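Local coordinates for protein alcohol dehydrogenase IV (Corynebacterium glutamicum, PDB 3IV7) that probably reduces maleylacetate with a nicotinamide cofactor, as a member of the iron-containing alcohol dehydrogenase family, at residues 119-131 with 222-234. Sequence-based numbering, arbitrary orientation.
Sequences PTTYAGSEATNVW and ALYGAYLAAVSFA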
# COMPACT_ATOMS: atom_id res chain seq x y z
N PRO A 119 9.36 -4.88 -16.09
CA PRO A 119 9.69 -3.54 -16.61
C PRO A 119 11.15 -3.24 -16.73
O PRO A 119 11.97 -3.75 -15.94
CB PRO A 119 9.05 -2.61 -15.60
CG PRO A 119 8.13 -3.50 -14.75
CD PRO A 119 8.78 -4.80 -14.75
N THR A 120 11.49 -2.39 -17.69
CA THR A 120 12.90 -2.02 -17.92
C THR A 120 13.12 -0.50 -17.86
O THR A 120 14.19 -0.03 -18.16
CB THR A 120 13.34 -2.53 -19.25
OG1 THR A 120 12.45 -2.00 -20.25
CG2 THR A 120 13.30 -4.08 -19.26
N THR A 121 12.07 0.26 -17.55
CA THR A 121 12.20 1.68 -17.37
C THR A 121 11.49 2.10 -16.06
O THR A 121 11.09 1.26 -15.28
CB THR A 121 11.64 2.46 -18.54
OG1 THR A 121 10.23 2.41 -18.49
CG2 THR A 121 12.19 1.90 -19.95
N TYR A 122 11.32 3.41 -15.84
CA TYR A 122 10.73 3.93 -14.60
C TYR A 122 9.38 4.61 -14.79
O TYR A 122 8.91 5.32 -13.91
CB TYR A 122 11.72 4.90 -13.92
CG TYR A 122 13.12 4.31 -13.79
CD1 TYR A 122 13.31 3.08 -13.17
CD2 TYR A 122 14.24 4.99 -14.26
CE1 TYR A 122 14.58 2.49 -13.10
CE2 TYR A 122 15.52 4.44 -14.16
CZ TYR A 122 15.68 3.19 -13.56
OH TYR A 122 16.95 2.62 -13.52
N ALA A 123 8.72 4.35 -15.92
CA ALA A 123 7.46 5.01 -16.27
C ALA A 123 6.31 4.53 -15.40
O ALA A 123 5.32 5.24 -15.24
CB ALA A 123 7.13 4.79 -17.84
N GLY A 124 6.47 3.32 -14.84
CA GLY A 124 5.54 2.76 -13.86
C GLY A 124 4.18 2.27 -14.36
O GLY A 124 3.28 2.02 -13.53
N SER A 125 4.03 2.07 -15.67
CA SER A 125 2.75 1.61 -16.20
C SER A 125 2.35 0.29 -15.56
O SER A 125 1.19 0.02 -15.43
CB SER A 125 2.76 1.50 -17.72
OG SER A 125 1.45 1.20 -18.20
N GLU A 126 3.34 -0.51 -15.16
CA GLU A 126 3.08 -1.85 -14.57
C GLU A 126 2.31 -1.81 -13.25
O GLU A 126 1.76 -2.82 -12.81
CB GLU A 126 4.39 -2.61 -14.37
CG GLU A 126 5.38 -1.96 -13.35
CD GLU A 126 6.23 -0.87 -13.92
OE1 GLU A 126 5.98 -0.43 -15.04
OE2 GLU A 126 7.16 -0.44 -13.22
N ALA A 127 2.27 -0.64 -12.62
CA ALA A 127 1.58 -0.47 -11.38
C ALA A 127 0.31 0.35 -11.49
O ALA A 127 -0.21 0.74 -10.50
CB ALA A 127 2.50 0.14 -10.36
N THR A 128 -0.18 0.61 -12.71
CA THR A 128 -1.46 1.33 -12.85
C THR A 128 -2.48 0.50 -13.65
O THR A 128 -2.13 -0.42 -14.45
CB THR A 128 -1.30 2.71 -13.55
OG1 THR A 128 -1.24 2.52 -14.96
CG2 THR A 128 -0.03 3.43 -13.09
N ASN A 129 -3.73 0.88 -13.46
CA ASN A 129 -4.85 0.29 -14.15
C ASN A 129 -5.29 1.21 -15.26
O ASN A 129 -6.45 1.21 -15.63
CB ASN A 129 -5.99 0.06 -13.17
CG ASN A 129 -6.37 1.32 -12.39
OD1 ASN A 129 -5.79 2.39 -12.57
ND2 ASN A 129 -7.28 1.15 -11.45
N VAL A 130 -4.35 1.99 -15.79
CA VAL A 130 -4.60 2.94 -16.86
C VAL A 130 -4.12 2.35 -18.17
O VAL A 130 -2.98 1.82 -18.27
CB VAL A 130 -3.84 4.28 -16.60
CG1 VAL A 130 -3.95 5.25 -17.84
CG2 VAL A 130 -4.37 4.95 -15.32
N TRP A 131 -5.00 2.41 -19.17
CA TRP A 131 -4.69 1.96 -20.53
C TRP A 131 -4.70 3.15 -21.47
O TRP A 131 -5.27 4.16 -21.16
CB TRP A 131 -5.73 0.93 -21.00
CG TRP A 131 -7.14 1.40 -20.98
CD1 TRP A 131 -8.04 1.18 -19.99
CD2 TRP A 131 -7.82 2.15 -21.98
NE1 TRP A 131 -9.24 1.74 -20.30
CE2 TRP A 131 -9.14 2.34 -21.53
CE3 TRP A 131 -7.44 2.70 -23.21
CZ2 TRP A 131 -10.10 3.05 -22.27
CZ3 TRP A 131 -8.38 3.37 -23.97
CH2 TRP A 131 -9.70 3.57 -23.48
N ALA A 222 15.89 3.21 -7.85
CA ALA A 222 15.09 3.83 -8.88
C ALA A 222 13.88 2.96 -9.24
O ALA A 222 12.78 3.47 -9.42
CB ALA A 222 15.96 4.10 -10.16
N LEU A 223 14.12 1.66 -9.39
CA LEU A 223 13.07 0.75 -9.80
C LEU A 223 12.01 0.65 -8.68
O LEU A 223 10.80 0.70 -8.92
CB LEU A 223 13.69 -0.64 -10.11
CG LEU A 223 13.15 -1.50 -11.21
CD1 LEU A 223 12.86 -0.73 -12.54
CD2 LEU A 223 14.12 -2.64 -11.46
N TYR A 224 12.47 0.51 -7.45
CA TYR A 224 11.56 0.47 -6.30
C TYR A 224 10.77 1.78 -6.21
O TYR A 224 9.54 1.77 -6.00
CB TYR A 224 12.34 0.19 -5.00
CG TYR A 224 11.56 0.42 -3.73
CD1 TYR A 224 10.73 -0.56 -3.24
CD2 TYR A 224 11.68 1.60 -3.02
CE1 TYR A 224 9.98 -0.36 -2.06
CE2 TYR A 224 10.96 1.81 -1.86
CZ TYR A 224 10.08 0.83 -1.39
OH TYR A 224 9.37 1.04 -0.22
N GLY A 225 11.47 2.90 -6.39
CA GLY A 225 10.84 4.24 -6.39
C GLY A 225 9.77 4.37 -7.43
O GLY A 225 8.67 4.86 -7.16
N ALA A 226 10.09 3.92 -8.61
CA ALA A 226 9.17 3.94 -9.71
C ALA A 226 7.90 3.17 -9.39
O ALA A 226 6.82 3.57 -9.78
CB ALA A 226 9.85 3.36 -10.98
N TYR A 227 8.03 2.04 -8.69
CA TYR A 227 6.85 1.24 -8.35
C TYR A 227 5.94 2.01 -7.40
O TYR A 227 4.72 2.17 -7.68
CB TYR A 227 7.24 -0.09 -7.74
CG TYR A 227 6.03 -0.94 -7.41
CD1 TYR A 227 5.21 -1.44 -8.41
CD2 TYR A 227 5.67 -1.20 -6.09
CE1 TYR A 227 4.07 -2.19 -8.11
CE2 TYR A 227 4.56 -1.96 -5.78
CZ TYR A 227 3.77 -2.46 -6.78
OH TYR A 227 2.64 -3.18 -6.44
N LEU A 228 6.50 2.52 -6.30
CA LEU A 228 5.66 3.27 -5.34
C LEU A 228 5.08 4.56 -5.92
O LEU A 228 3.95 4.94 -5.63
CB LEU A 228 6.43 3.53 -4.07
CG LEU A 228 6.65 2.20 -3.30
CD1 LEU A 228 7.23 2.49 -2.02
CD2 LEU A 228 5.31 1.44 -3.13
N ALA A 229 5.84 5.22 -6.79
CA ALA A 229 5.33 6.40 -7.47
C ALA A 229 4.04 6.08 -8.23
O ALA A 229 3.07 6.83 -8.19
CB ALA A 229 6.38 6.94 -8.43
N ALA A 230 4.08 4.96 -8.98
CA ALA A 230 2.97 4.56 -9.84
C ALA A 230 1.78 4.05 -9.04
O ALA A 230 0.62 4.37 -9.37
CB ALA A 230 3.45 3.51 -10.87
N VAL A 231 2.04 3.29 -7.97
CA VAL A 231 0.98 2.84 -7.08
C VAL A 231 0.24 4.05 -6.45
O VAL A 231 -0.99 4.06 -6.35
CB VAL A 231 1.51 1.91 -5.98
CG1 VAL A 231 0.41 1.63 -4.93
CG2 VAL A 231 2.04 0.52 -6.61
N SER A 232 1.01 5.07 -6.07
CA SER A 232 0.45 6.30 -5.54
C SER A 232 -0.45 7.00 -6.59
O SER A 232 -1.58 7.40 -6.31
CB SER A 232 1.58 7.26 -5.14
OG SER A 232 1.03 8.49 -4.66
N PHE A 233 0.09 7.12 -7.79
CA PHE A 233 -0.56 7.76 -8.91
C PHE A 233 -1.84 7.01 -9.36
O PHE A 233 -2.83 7.63 -9.64
CB PHE A 233 0.45 7.87 -10.06
CG PHE A 233 -0.14 8.24 -11.35
CD1 PHE A 233 -0.59 9.51 -11.58
CD2 PHE A 233 -0.11 7.35 -12.42
CE1 PHE A 233 -1.11 9.87 -12.81
CE2 PHE A 233 -0.61 7.71 -13.64
CZ PHE A 233 -1.11 8.98 -13.83
N ALA A 234 -1.78 5.69 -9.38
CA ALA A 234 -2.96 4.87 -9.72
C ALA A 234 -4.11 5.21 -8.77
O ALA A 234 -5.27 5.27 -9.18
CB ALA A 234 -2.60 3.36 -9.64
O HOH W 1 6.73 5.27 -11.94
O HOH W 2 -5.96 5.08 -11.76
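Tyr-122 lies against helix 216-236, over the turn from Ala-222 to Ala-226, and each part of its side chain finds a different neighbour. Tyr-122 CB meets Ala-226 CB at 3.8 Å. With CG anti to the carbonyl carbon (chi1 -49°), the ring runs back along the helix toward its N-terminal end, where CE1 touches Leu-223 CD1 at the ring edge and CZ lies 3.5 Å from Ala-222 CB. That methyl sits over one face, a CH-pi contact 26° off the ring normal. The hydroxyl, still beside Ala-222 CB, hydrogen-bonds Arg-219 NH1, so a tyrosine can stay buried with its polar end satisfied.

Further along, alanines at every fourth position, Ala-222, Ala-226, Ala-230 and Ala-234, form a smooth stripe that lets the loop backbone come close. Gly-124 and Ala-230 have their CA atoms 5.1 Å apart. Gly-124 has no side chain, its O lies 3.1 Å from Ala-230 CB, and its positive phi favours glycine. Ala-127 plugs its CB between Ala-230 CB (3.5 Å), Tyr-227 CE1 and Val-231 CG2, while Thr-128 sets CG2 at the edge of the Phe-233 ring. Thr-128 OG1 accepts a hydrogen bond from Val-130 N, closing an ST turn, and is also hydrogen-bonded to Lys-105 NZ.

No direct hydrogen bond crosses the interface. Instead, one water donates to Tyr-122 O and Ala-226 O, and another to Asn-129 OD1 (2.8 Å) and Ala-234 O. The loop leaves strand 115-119 of the parallel sheet, so the contact joins the N-terminal alpha/beta domain to the helical C-terminal domain, the two-domain architecture of iron-containing alcohol dehydrogenases.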